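Local structure of dihydropteroate synthase (Clostridioides difficile, 6PZ2) at residues Phe6-Arg11 with Gly242-Arg247; Ile174-Gly179 with Lys200-Pro205. The protein probably catalyses the condensation of a pterin pyrophosphate with p-aminobenzoate to form dihydropteroate, a step of folate synthesis. All blocks are in the same frame, centred on the assembly; numbering follows the deposited sequence.

Interaction 1: residues Phe6-Arg11 with Gly242-Arg247; sequences FDYGKR and GVDIVR. With PT1 (pteroic acid), chain K; SO4 (sulfate ion), chain C; SO4 (sulfate ion), chain B.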
ATOM      1  N   PHE A   6     -23.967   1.727   1.895  1.00 52.26           N
ATOM      2  CA  PHE A   6     -23.032   0.630   1.999  1.00 45.91           C
ATOM      3  C   PHE A   6     -23.093   0.085   3.414  1.00 40.98           C
ATOM      4  O   PHE A   6     -23.377   0.815   4.340  1.00 45.87           O
ATOM      5  CB  PHE A   6     -21.587   1.054   1.763  1.00 38.61           C
ATOM      6  CG  PHE A   6     -21.310   1.603   0.393  1.00 38.56           C
ATOM      7  CD1 PHE A   6     -21.811   0.978  -0.733  1.00 35.31           C
ATOM      8  CD2 PHE A   6     -20.507   2.719   0.240  1.00 36.67           C
ATOM      9  CE1 PHE A   6     -21.552   1.487  -1.991  1.00 40.45           C
ATOM     10  CE2 PHE A   6     -20.259   3.232  -1.021  1.00 36.41           C
ATOM     11  CZ  PHE A   6     -20.779   2.621  -2.130  1.00 40.27           C
ATOM     12  N   ASP A   7     -22.685  -1.165   3.537  1.00 43.03           N
ATOM     13  CA  ASP A   7     -22.669  -1.848   4.821  1.00 40.55           C
ATOM     14  C   ASP A   7     -21.350  -1.554   5.551  1.00 40.97           C
ATOM     15  O   ASP A   7     -20.442  -2.387   5.553  1.00 43.35           O
ATOM     16  CB  ASP A   7     -22.888  -3.336   4.546  1.00 42.37           C
ATOM     17  CG  ASP A   7     -22.979  -4.193   5.787  1.00 44.88           C
ATOM     18  OD1 ASP A   7     -23.030  -5.431   5.625  1.00 53.74           O
ATOM     19  OD2 ASP A   7     -23.009  -3.611   6.887  1.00 47.82           O
ATOM     20  N   TYR A   8     -21.249  -0.384   6.172  1.00 41.24           N
ATOM     21  CA  TYR A   8     -19.956   0.158   6.605  1.00 42.76           C
ATOM     22  C   TYR A   8     -19.291  -0.744   7.642  1.00 43.27           C
ATOM     23  O   TYR A   8     -19.934  -1.190   8.570  1.00 47.47           O
ATOM     24  CB  TYR A   8     -20.121   1.561   7.189  1.00 41.26           C
ATOM     25  CG  TYR A   8     -20.442   2.561   6.111  1.00 43.63           C
ATOM     26  CD1 TYR A   8     -19.564   2.747   5.060  1.00 37.66           C
ATOM     27  CD2 TYR A   8     -21.624   3.291   6.115  1.00 40.83           C
ATOM     28  CE1 TYR A   8     -19.824   3.669   4.058  1.00 42.04           C
ATOM     29  CE2 TYR A   8     -21.898   4.215   5.118  1.00 39.17           C
ATOM     30  CZ  TYR A   8     -20.990   4.415   4.095  1.00 39.43           C
ATOM     31  OH  TYR A   8     -21.259   5.280   3.075  1.00 43.45           O
ATOM     32  N   GLY A   9     -18.005  -1.024   7.480  1.00 40.50           N
ATOM     33  CA  GLY A   9     -17.364  -1.904   8.448  1.00 40.58           C
ATOM     34  C   GLY A   9     -17.163  -3.307   7.898  1.00 39.50           C
ATOM     35  O   GLY A   9     -16.245  -4.012   8.301  1.00 45.95           O
ATOM     36  N   LYS A  10     -17.966  -3.709   6.928  1.00 37.98           N
ATOM     37  CA  LYS A  10     -17.792  -5.024   6.358  1.00 39.25           C
ATOM     38  C   LYS A  10     -16.528  -5.080   5.490  1.00 40.71           C
ATOM     39  O   LYS A  10     -15.886  -6.119   5.432  1.00 36.54           O
ATOM     40  CB  LYS A  10     -19.002  -5.376   5.499  1.00 41.83           C
ATOM     41  CG  LYS A  10     -18.957  -6.765   4.897  1.00 51.36           C
ATOM     42  CD  LYS A  10     -19.881  -6.918   3.715  1.00 67.30           C
ATOM     43  CE  LYS A  10     -20.139  -8.372   3.380  1.00 70.22           C
ATOM     44  NZ  LYS A  10     -21.123  -8.497   2.279  1.00 77.90           N
ATOM     45  N   ARG A  11     -16.213  -4.007   4.764  1.00 35.47           N
ATOM     46  CA  ARG A  11     -15.068  -3.971   3.868  1.00 30.97           C
ATOM     47  C   ARG A  11     -14.838  -2.511   3.450  1.00 33.32           C
ATOM     48  O   ARG A  11     -15.575  -1.624   3.867  1.00 32.29           O
ATOM     49  CB  ARG A  11     -15.286  -4.843   2.628  1.00 29.55           C
ATOM     50  CG  ARG A  11     -16.374  -4.341   1.687  1.00 33.53           C
ATOM     51  CD  ARG A  11     -16.487  -5.179   0.433  1.00 32.37           C
ATOM     52  NE  ARG A  11     -17.566  -4.826  -0.486  1.00 32.00           N
ATOM     53  CZ  ARG A  11     -17.476  -3.998  -1.527  1.00 36.54           C
ATOM     54  NH1 ARG A  11     -18.480  -3.952  -2.392  1.00 30.12           N
ATOM     55  NH2 ARG A  11     -16.414  -3.216  -1.689  1.00 29.92           N
ATOM     56  N   GLY A 242      -9.274   3.717   9.561  1.00 36.33           N
ATOM     57  CA  GLY A 242     -10.715   3.773   9.715  1.00 35.69           C
ATOM     58  C   GLY A 242     -11.445   4.199   8.446  1.00 39.69           C
ATOM     59  O   GLY A 242     -12.690   4.288   8.467  1.00 35.81           O
ATOM     60  N   VAL A 243     -10.716   4.431   7.340  1.00 32.92           N
ATOM     61  CA  VAL A 243     -11.365   4.873   6.109  1.00 31.45           C
ATOM     62  C   VAL A 243     -12.302   3.778   5.591  1.00 34.20           C
ATOM     63  O   VAL A 243     -11.940   2.608   5.576  1.00 33.79           O
ATOM     64  CB  VAL A 243     -10.349   5.264   5.036  1.00 26.49           C
ATOM     65  CG1 VAL A 243     -11.041   5.458   3.714  1.00 28.39           C
ATOM     66  CG2 VAL A 243      -9.550   6.503   5.439  1.00 28.25           C
ATOM     67  N   ASP A 244     -13.469   4.200   5.116  1.00 33.43           N
ATOM     68  CA  ASP A 244     -14.514   3.301   4.626  1.00 30.63           C
ATOM     69  C   ASP A 244     -14.592   3.332   3.103  1.00 30.90           C
ATOM     70  O   ASP A 244     -14.999   2.359   2.483  1.00 28.46           O
ATOM     71  CB  ASP A 244     -15.873   3.737   5.182  1.00 33.79           C
ATOM     72  CG  ASP A 244     -15.988   3.423   6.657  1.00 32.99           C
ATOM     73  OD1 ASP A 244     -16.064   2.206   6.981  1.00 38.21           O
ATOM     74  OD2 ASP A 244     -15.911   4.382   7.471  1.00 30.44           O
ATOM     75  N   ILE A 245     -14.285   4.484   2.511  1.00 25.06           N
ATOM     76  CA  ILE A 245     -14.454   4.650   1.103  1.00 25.75           C
ATOM     77  C   ILE A 245     -13.227   5.398   0.600  1.00 25.11           C
ATOM     78  O   ILE A 245     -12.914   6.439   1.194  1.00 23.66           O
ATOM     79  CB  ILE A 245     -15.715   5.481   0.763  1.00 29.27           C
ATOM     80  CG1 ILE A 245     -16.976   4.954   1.454  1.00 32.84           C
ATOM     81  CG2 ILE A 245     -15.878   5.594  -0.743  1.00 27.78           C
ATOM     82  CD1 ILE A 245     -18.233   5.762   1.214  1.00 35.02           C
ATOM     83  N   VAL A 246     -12.635   4.934  -0.497  1.00 25.14           N
ATOM     84  CA  VAL A 246     -11.549   5.667  -1.133  1.00 27.43           C
ATOM     85  C   VAL A 246     -12.010   6.107  -2.518  1.00 29.12           C
ATOM     86  O   VAL A 246     -12.595   5.329  -3.261  1.00 27.78           O
ATOM     87  CB  VAL A 246     -10.239   4.856  -1.217  1.00 28.04           C
ATOM     88  CG1 VAL A 246      -9.631   4.679   0.162  1.00 32.53           C
ATOM     89  CG2 VAL A 246     -10.406   3.504  -1.896  1.00 30.35           C
ATOM     90  N   ARG A 247     -11.703   7.352  -2.851  1.00 26.68           N
ATOM     91  CA  ARG A 247     -12.055   7.914  -4.139  1.00 30.67           C
ATOM     92  C   ARG A 247     -10.791   7.861  -5.006  1.00 29.81           C
ATOM     93  O   ARG A 247      -9.872   8.610  -4.717  1.00 27.63           O
ATOM     94  CB  ARG A 247     -12.513   9.374  -3.960  1.00 31.36           C
ATOM     95  CG  ARG A 247     -12.902  10.130  -5.224  1.00 30.96           C
ATOM     96  CD  ARG A 247     -13.346  11.566  -4.968  1.00 34.78           C
ATOM     97  NE  ARG A 247     -13.652  12.364  -6.150  1.00 29.51           N
ATOM     98  CZ  ARG A 247     -12.763  12.934  -6.951  1.00 30.42           C
ATOM     99  NH1 ARG A 247     -11.465  12.884  -6.684  1.00 33.55           N
ATOM    100  NH2 ARG A 247     -13.187  13.543  -8.046  1.00 32.53           N
TER
HETATM  101  C2  PT1 K 310     -11.585  14.474  -2.362  1.00 26.79           C
HETATM  102  C3  PT1 K 310     -11.735  15.075  -3.677  1.00 29.36           C
HETATM  103  C5  PT1 K 310     -13.120  15.166  -4.142  1.00 27.84           C
HETATM  104  N6  PT1 K 310     -10.717  15.511  -4.465  1.00 31.44           N
HETATM  105  C7  PT1 K 310     -13.895  14.214  -2.137  1.00 32.60           C
HETATM  106  N9  PT1 K 310     -14.106  14.756  -3.345  1.00 31.81           N
HETATM  107  C10 PT1 K 310     -10.981  16.064  -5.660  1.00 29.42           C
HETATM  108  N11 PT1 K 310     -14.922  13.783  -1.382  1.00 31.28           N
HETATM  109  C12 PT1 K 310     -12.306  16.192  -6.093  1.00 29.46           C
HETATM  110  C21 PT1 K 310      -3.584  18.490  -5.763  1.00 35.54           C
HETATM  111  O22 PT1 K 310      -3.052  18.983  -4.756  1.00 40.08           O
HETATM  112  O1  PT1 K 310     -10.374  14.319  -1.805  1.00 32.81           O
HETATM  113  N4  PT1 K 310     -12.654  14.095  -1.633  1.00 33.57           N
HETATM  114  N8  PT1 K 310     -13.336  15.712  -5.358  1.00 31.94           N
HETATM  115  C13 PT1 K 310      -9.837  16.579  -6.508  1.00 32.92           C
HETATM  116  N14 PT1 K 310      -9.159  17.629  -5.757  1.00 29.63           N
HETATM  117  C15 PT1 K 310      -7.827  17.843  -5.832  1.00 31.22           C
HETATM  118  C16 PT1 K 310      -7.026  17.288  -6.837  1.00 30.57           C
HETATM  119  C17 PT1 K 310      -7.231  18.596  -4.828  1.00 31.53           C
HETATM  120  C18 PT1 K 310      -5.655  17.533  -6.831  1.00 34.52           C
HETATM  121  C19 PT1 K 310      -5.860  18.837  -4.817  1.00 31.87           C
HETATM  122  C20 PT1 K 310      -5.070  18.294  -5.816  1.00 34.78           C
HETATM  123  O23 PT1 K 310      -2.875  18.108  -6.696  1.00 33.18           O
HETATM  124  S   SO4 C 302     -20.803  -6.291  -0.485  1.00 79.93           S
HETATM  125  O1  SO4 C 302     -21.179  -5.210   0.495  1.00 73.09           O
HETATM  126  O2  SO4 C 302     -20.588  -5.906  -1.893  1.00 68.63           O
HETATM  127  O3  SO4 C 302     -19.523  -6.895  -0.054  1.00 79.96           O
HETATM  128  O4  SO4 C 302     -21.859  -7.328  -0.555  1.00 96.40           O
HETATM  129  S   SO4 B 301      -9.596  14.512  -9.598  1.00 38.62           S
HETATM  130  O1  SO4 B 301      -8.851  15.791  -9.587  1.00 40.05           O
HETATM  131  O2  SO4 B 301     -11.019  14.767  -9.283  1.00 44.90           O
HETATM  132  O3  SO4 B 301      -9.022  13.598  -8.586  1.00 43.84           O
HETATM  133  O4  SO4 B 301      -9.491  13.892 -10.937  1.00 34.43           O
HETATM  134  O   HOH W   1     -16.779   0.323   5.524  1.00 37.27           O

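Interaction 2: residues Ile174-Gly179 with Lys200-Pro205; sequences IVLDPG and KDLGYP. With PT1 (pteroic acid), chain K.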
ATOM      1  N   ILE A 174     -24.609  10.679   6.595  1.00 28.62           N
ATOM      2  CA  ILE A 174     -23.419  11.511   6.495  1.00 32.30           C
ATOM      3  C   ILE A 174     -22.139  10.656   6.483  1.00 32.30           C
ATOM      4  O   ILE A 174     -22.007   9.660   7.210  1.00 37.24           O
ATOM      5  CB  ILE A 174     -23.380  12.542   7.628  1.00 29.67           C
ATOM      6  CG1 ILE A 174     -24.551  13.517   7.489  1.00 32.29           C
ATOM      7  CG2 ILE A 174     -22.039  13.271   7.669  1.00 29.60           C
ATOM      8  CD1 ILE A 174     -24.758  14.372   8.715  1.00 33.08           C
ATOM      9  N   VAL A 175     -21.242  11.090   5.610  1.00 28.89           N
ATOM     10  CA  VAL A 175     -19.898  10.604   5.439  1.00 29.04           C
ATOM     11  C   VAL A 175     -18.981  11.823   5.559  1.00 27.60           C
ATOM     12  O   VAL A 175     -19.298  12.836   4.952  1.00 28.94           O
ATOM     13  CB  VAL A 175     -19.750   9.922   4.065  1.00 28.64           C
ATOM     14  CG1 VAL A 175     -18.314   9.514   3.794  1.00 37.79           C
ATOM     15  CG2 VAL A 175     -20.641   8.698   3.928  1.00 33.23           C
ATOM     16  N   LEU A 176     -17.851  11.719   6.264  1.00 28.10           N
ATOM     17  CA  LEU A 176     -16.895  12.826   6.378  1.00 29.25           C
ATOM     18  C   LEU A 176     -15.590  12.521   5.629  1.00 32.64           C
ATOM     19  O   LEU A 176     -15.135  11.381   5.554  1.00 31.63           O
ATOM     20  CB  LEU A 176     -16.578  13.079   7.854  1.00 31.47           C
ATOM     21  CG  LEU A 176     -17.761  13.163   8.818  1.00 33.49           C
ATOM     22  CD1 LEU A 176     -17.260  13.344  10.245  1.00 31.36           C
ATOM     23  CD2 LEU A 176     -18.700  14.300   8.448  1.00 32.36           C
ATOM     24  N   ASP A 177     -14.936  13.581   5.172  1.00 25.69           N
ATOM     25  CA  ASP A 177     -13.757  13.486   4.386  1.00 26.91           C
ATOM     26  C   ASP A 177     -12.857  14.668   4.754  1.00 31.26           C
ATOM     27  O   ASP A 177     -13.330  15.800   4.738  1.00 29.67           O
ATOM     28  CB  ASP A 177     -14.095  13.522   2.894  1.00 28.16           C
ATOM     29  CG  ASP A 177     -12.915  13.499   1.938  1.00 26.58           C
ATOM     30  OD1 ASP A 177     -11.796  13.846   2.375  1.00 29.17           O
ATOM     31  OD2 ASP A 177     -13.137  13.160   0.753  1.00 32.15           O
ATOM     32  N   PRO A 178     -11.578  14.405   5.053  1.00 31.48           N
ATOM     33  CA  PRO A 178     -10.708  15.448   5.586  1.00 28.97           C
ATOM     34  C   PRO A 178     -10.168  16.399   4.519  1.00 29.29           C
ATOM     35  O   PRO A 178      -9.513  17.406   4.857  1.00 30.17           O
ATOM     36  CB  PRO A 178      -9.530  14.679   6.188  1.00 30.17           C
ATOM     37  CG  PRO A 178      -9.444  13.494   5.268  1.00 30.63           C
ATOM     38  CD  PRO A 178     -10.902  13.107   5.116  1.00 32.20           C
ATOM     39  N   GLY A 179     -10.372  16.061   3.256  1.00 30.37           N
ATOM     40  CA  GLY A 179     -10.085  17.045   2.208  1.00 28.74           C
ATOM     41  C   GLY A 179      -8.599  17.200   1.969  1.00 31.43           C
ATOM     42  O   GLY A 179      -8.051  18.304   1.967  1.00 28.64           O
ATOM     43  N   LYS A 200     -11.985   9.097  13.655  1.00 39.68           N
ATOM     44  CA  LYS A 200     -12.906   8.009  14.009  1.00 42.36           C
ATOM     45  C   LYS A 200     -13.739   8.377  15.246  1.00 43.19           C
ATOM     46  O   LYS A 200     -14.831   7.861  15.415  1.00 44.80           O
ATOM     47  CB  LYS A 200     -12.144   6.714  14.289  1.00 50.42           C
ATOM     48  CG  LYS A 200     -11.847   5.832  13.082  1.00 59.77           C
ATOM     49  CD  LYS A 200     -11.346   4.445  13.481  1.00 63.03           C
ATOM     50  CE  LYS A 200      -9.899   4.442  13.941  1.00 75.36           C
ATOM     51  NZ  LYS A 200      -9.602   3.311  14.854  1.00 80.32           N
ATOM     52  N   ASP A 201     -13.257   9.277  16.100  1.00 50.36           N
ATOM     53  CA  ASP A 201     -13.975   9.661  17.337  1.00 49.59           C
ATOM     54  C   ASP A 201     -15.328  10.291  17.001  1.00 48.98           C
ATOM     55  O   ASP A 201     -16.199  10.260  17.859  1.00 49.02           O
ATOM     56  CB  ASP A 201     -13.207  10.669  18.208  1.00 56.77           C
ATOM     57  CG  ASP A 201     -11.748  10.306  18.469  1.00 74.55           C
ATOM     58  OD1 ASP A 201     -11.346   9.174  18.115  1.00 86.89           O
ATOM     59  OD2 ASP A 201     -11.000  11.162  18.996  1.00 73.68           O
ATOM     60  N   LEU A 202     -15.508  10.902  15.825  1.00 40.64           N
ATOM     61  CA  LEU A 202     -16.776  11.580  15.552  1.00 36.76           C
ATOM     62  C   LEU A 202     -17.855  10.528  15.283  1.00 34.20           C
ATOM     63  O   LEU A 202     -18.997  10.854  15.421  1.00 36.38           O
ATOM     64  CB  LEU A 202     -16.659  12.554  14.376  1.00 38.24           C
ATOM     65  CG  LEU A 202     -15.614  13.654  14.543  1.00 41.83           C
ATOM     66  CD1 LEU A 202     -15.522  14.530  13.307  1.00 40.01           C
ATOM     67  CD2 LEU A 202     -15.930  14.513  15.750  1.00 45.53           C
ATOM     68  N   GLY A 203     -17.534   9.283  14.961  1.00 35.52           N
ATOM     69  CA  GLY A 203     -18.572   8.244  14.856  1.00 32.57           C
ATOM     70  C   GLY A 203     -19.120   8.071  13.447  1.00 35.37           C
ATOM     71  O   GLY A 203     -20.030   7.277  13.266  1.00 35.37           O
ATOM     72  N   TYR A 204     -18.575   8.748  12.432  1.00 34.48           N
ATOM     73  CA  TYR A 204     -19.144   8.762  11.059  1.00 35.65           C
ATOM     74  C   TYR A 204     -18.223   7.993  10.102  1.00 34.22           C
ATOM     75  O   TYR A 204     -17.011   7.992  10.296  1.00 33.01           O
ATOM     76  CB  TYR A 204     -19.312  10.203  10.548  1.00 37.50           C
ATOM     77  CG  TYR A 204     -20.416  10.950  11.254  1.00 38.54           C
ATOM     78  CD1 TYR A 204     -21.736  10.847  10.838  1.00 36.30           C
ATOM     79  CD2 TYR A 204     -20.144  11.718  12.374  1.00 39.69           C
ATOM     80  CE1 TYR A 204     -22.765  11.486  11.515  1.00 37.45           C
ATOM     81  CE2 TYR A 204     -21.158  12.367  13.061  1.00 43.27           C
ATOM     82  CZ  TYR A 204     -22.472  12.239  12.641  1.00 43.65           C
ATOM     83  OH  TYR A 204     -23.452  12.878  13.348  1.00 40.60           O
ATOM     84  N   PRO A 205     -18.786   7.400   9.035  1.00 35.21           N
ATOM     85  CA  PRO A 205     -18.004   6.808   7.962  1.00 32.12           C
ATOM     86  C   PRO A 205     -17.054   7.852   7.360  1.00 32.25           C
ATOM     87  O   PRO A 205     -17.353   9.045   7.416  1.00 33.28           O
ATOM     88  CB  PRO A 205     -19.003   6.327   6.913  1.00 34.63           C
ATOM     89  CG  PRO A 205     -20.326   6.237   7.650  1.00 34.43           C
ATOM     90  CD  PRO A 205     -20.216   7.294   8.723  1.00 34.02           C
TER
HETATM   91  C2  PT1 K 310     -11.585  14.474  -2.362  1.00 26.79           C
HETATM   92  C3  PT1 K 310     -11.735  15.075  -3.677  1.00 29.36           C
HETATM   93  C5  PT1 K 310     -13.120  15.166  -4.142  1.00 27.84           C
HETATM   94  N6  PT1 K 310     -10.717  15.511  -4.465  1.00 31.44           N
HETATM   95  C7  PT1 K 310     -13.895  14.214  -2.137  1.00 32.60           C
HETATM   96  N9  PT1 K 310     -14.106  14.756  -3.345  1.00 31.81           N
HETATM   97  C10 PT1 K 310     -10.981  16.064  -5.660  1.00 29.42           C
HETATM   98  N11 PT1 K 310     -14.922  13.783  -1.382  1.00 31.28           N
HETATM   99  C12 PT1 K 310     -12.306  16.192  -6.093  1.00 29.46           C
HETATM  100  C21 PT1 K 310      -3.584  18.490  -5.763  1.00 35.54           C
HETATM  101  O22 PT1 K 310      -3.052  18.983  -4.756  1.00 40.08           O
HETATM  102  O1  PT1 K 310     -10.374  14.319  -1.805  1.00 32.81           O
HETATM  103  N4  PT1 K 310     -12.654  14.095  -1.633  1.00 33.57           N
HETATM  104  N8  PT1 K 310     -13.336  15.712  -5.358  1.00 31.94           N
HETATM  105  C13 PT1 K 310      -9.837  16.579  -6.508  1.00 32.92           C
HETATM  106  N14 PT1 K 310      -9.159  17.629  -5.757  1.00 29.63           N
HETATM  107  C15 PT1 K 310      -7.827  17.843  -5.832  1.00 31.22           C
HETATM  108  C16 PT1 K 310      -7.026  17.288  -6.837  1.00 30.57           C
HETATM  109  C17 PT1 K 310      -7.231  18.596  -4.828  1.00 31.53           C
HETATM  110  C18 PT1 K 310      -5.655  17.533  -6.831  1.00 34.52           C
HETATM  111  C19 PT1 K 310      -5.860  18.837  -4.817  1.00 31.87           C
HETATM  112  C20 PT1 K 310      -5.070  18.294  -5.816  1.00 34.78           C
HETATM  113  O23 PT1 K 310      -2.875  18.108  -6.696  1.00 33.18           O

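Interaction 1: residues Phe6-Arg11 with Gly242-Arg247
Tyr8 and Phe6 meet Ile245 chiefly through its CD1 methyl, which sits at the edge of both rings, 3.9 Å from Phe6 CD2 and 3.6 Å from Tyr8 OH. The position of CG1, together with an extended chi2 of 177°, carries CD1 out to the two rings. Farther back on the same phenol, Tyr8 CD1 packs 3.8 Å from Asp244 CB, the ring and carboxylate planes turned 65° apart.

The polar link runs through one bridging water. It accepts from Gly9 N at 2.7 Å and donates to Arg11 O and to Asp244 OD1, while Asp244 OD2 is taken by the backbone N of Ile206. Gly9 lies in a type II turn from Asp7 to Lys10, closed by Lys10 N to Asp7 O.

The charged ends lead away from the contact. Arg11 NE and NH1 grip one sulfate ion and NH1 also pairs with Asp50; Arg247 lays its guanidinium face over N8 of pteroic acid, CZ to N8 3.3 Å, with NH2 bonded to O2 of a second sulfate and NE paired with Asp53. A chain-start loop thus packs on Asp244 and Ile245, where the chain runs into the barrel strand whose far end enters the pterin pocket of this TIM-barrel enzyme.

Interaction 2: residues Ile174-Gly179 with Lys200-Pro205
The Tyr204 ring has the carbonyl O of Ile174 at its edge, near the ring plane and 3.8 Å from CD1, while Leu176 CD1 approaches the same ring obliquely, 3.9 Å from CD2. Ile174 adds its branch point to the CD1 side of the ring, CB coming within 4.0 Å of Tyr204 CD1. The other flat group belongs to Asp177, whose CB points away from the 200-205 loop and which offers its carboxylate to the ligand: Gly179 N meets its OD1 from above the carboxylate plane, 35° out of it, closing an Asx turn, and OD2 accepts from N11 of pteroic acid at 2.9 Å. OD2 also lies close to the ligand's N4, so one oxygen faces the ring nitrogen N4 and the amino nitrogen N11 that share carbon C7.

Leu176 reaches two residues of the loop with its side chain. Its CG stands anti to its own carbonyl carbon (chi1 -47°) and packs against Tyr204 CB, and beyond it CD1 reaches Leu202 CD1 at 3.7 Å, the two leucine side chains crossing at about a right angle. Phe157 of helix 149-166 touches both leucines.

Pro205 brings its ring to the strand backbone, with CD 3.3 Å from Ile174 O and CB beside Val175 CG2. One backbone bond joins the segments, Leu176 N to Pro205 O at 3.0 Å and nearly straight (172°); the same oxygen receives a CA-H contact from Val175. Leu176 is bonded onward to Leu207, so the pairing continues into strand 207-208. Here the chain leaves strand 174-177, passes through helix 186-195 and returns beside the strand it left, the beta-alpha-beta crossover of a TIM barrel, with Asp177 at the strand's C-terminal end in the pterin pocket.

In the fold
The centres of interactions 1 and 2 lie 11 Å apart, and the two touch directly. Pro205 is the shared neighbour: its CG is 3.6 Å from Tyr8 CD2, and its CA is 3.2 Å from Asp244 OD2. Tyr8 OH also packs 3.6 Å from Val175 CG2, so the chain-start loop reaches the strand of interaction 2. Strand 207-208 lies next to 245-248 and shares backbone hydrogen bonds with Leu176 and with Ile245, which brings the two ends of the strand order together as a closed barrel requires. Both contacts lead into the same pocket: Arg247 and Asp177 stand toward the ends of their strands around the pterin, with Asn112 and Lys213 also hydrogen-bonded to the ligand.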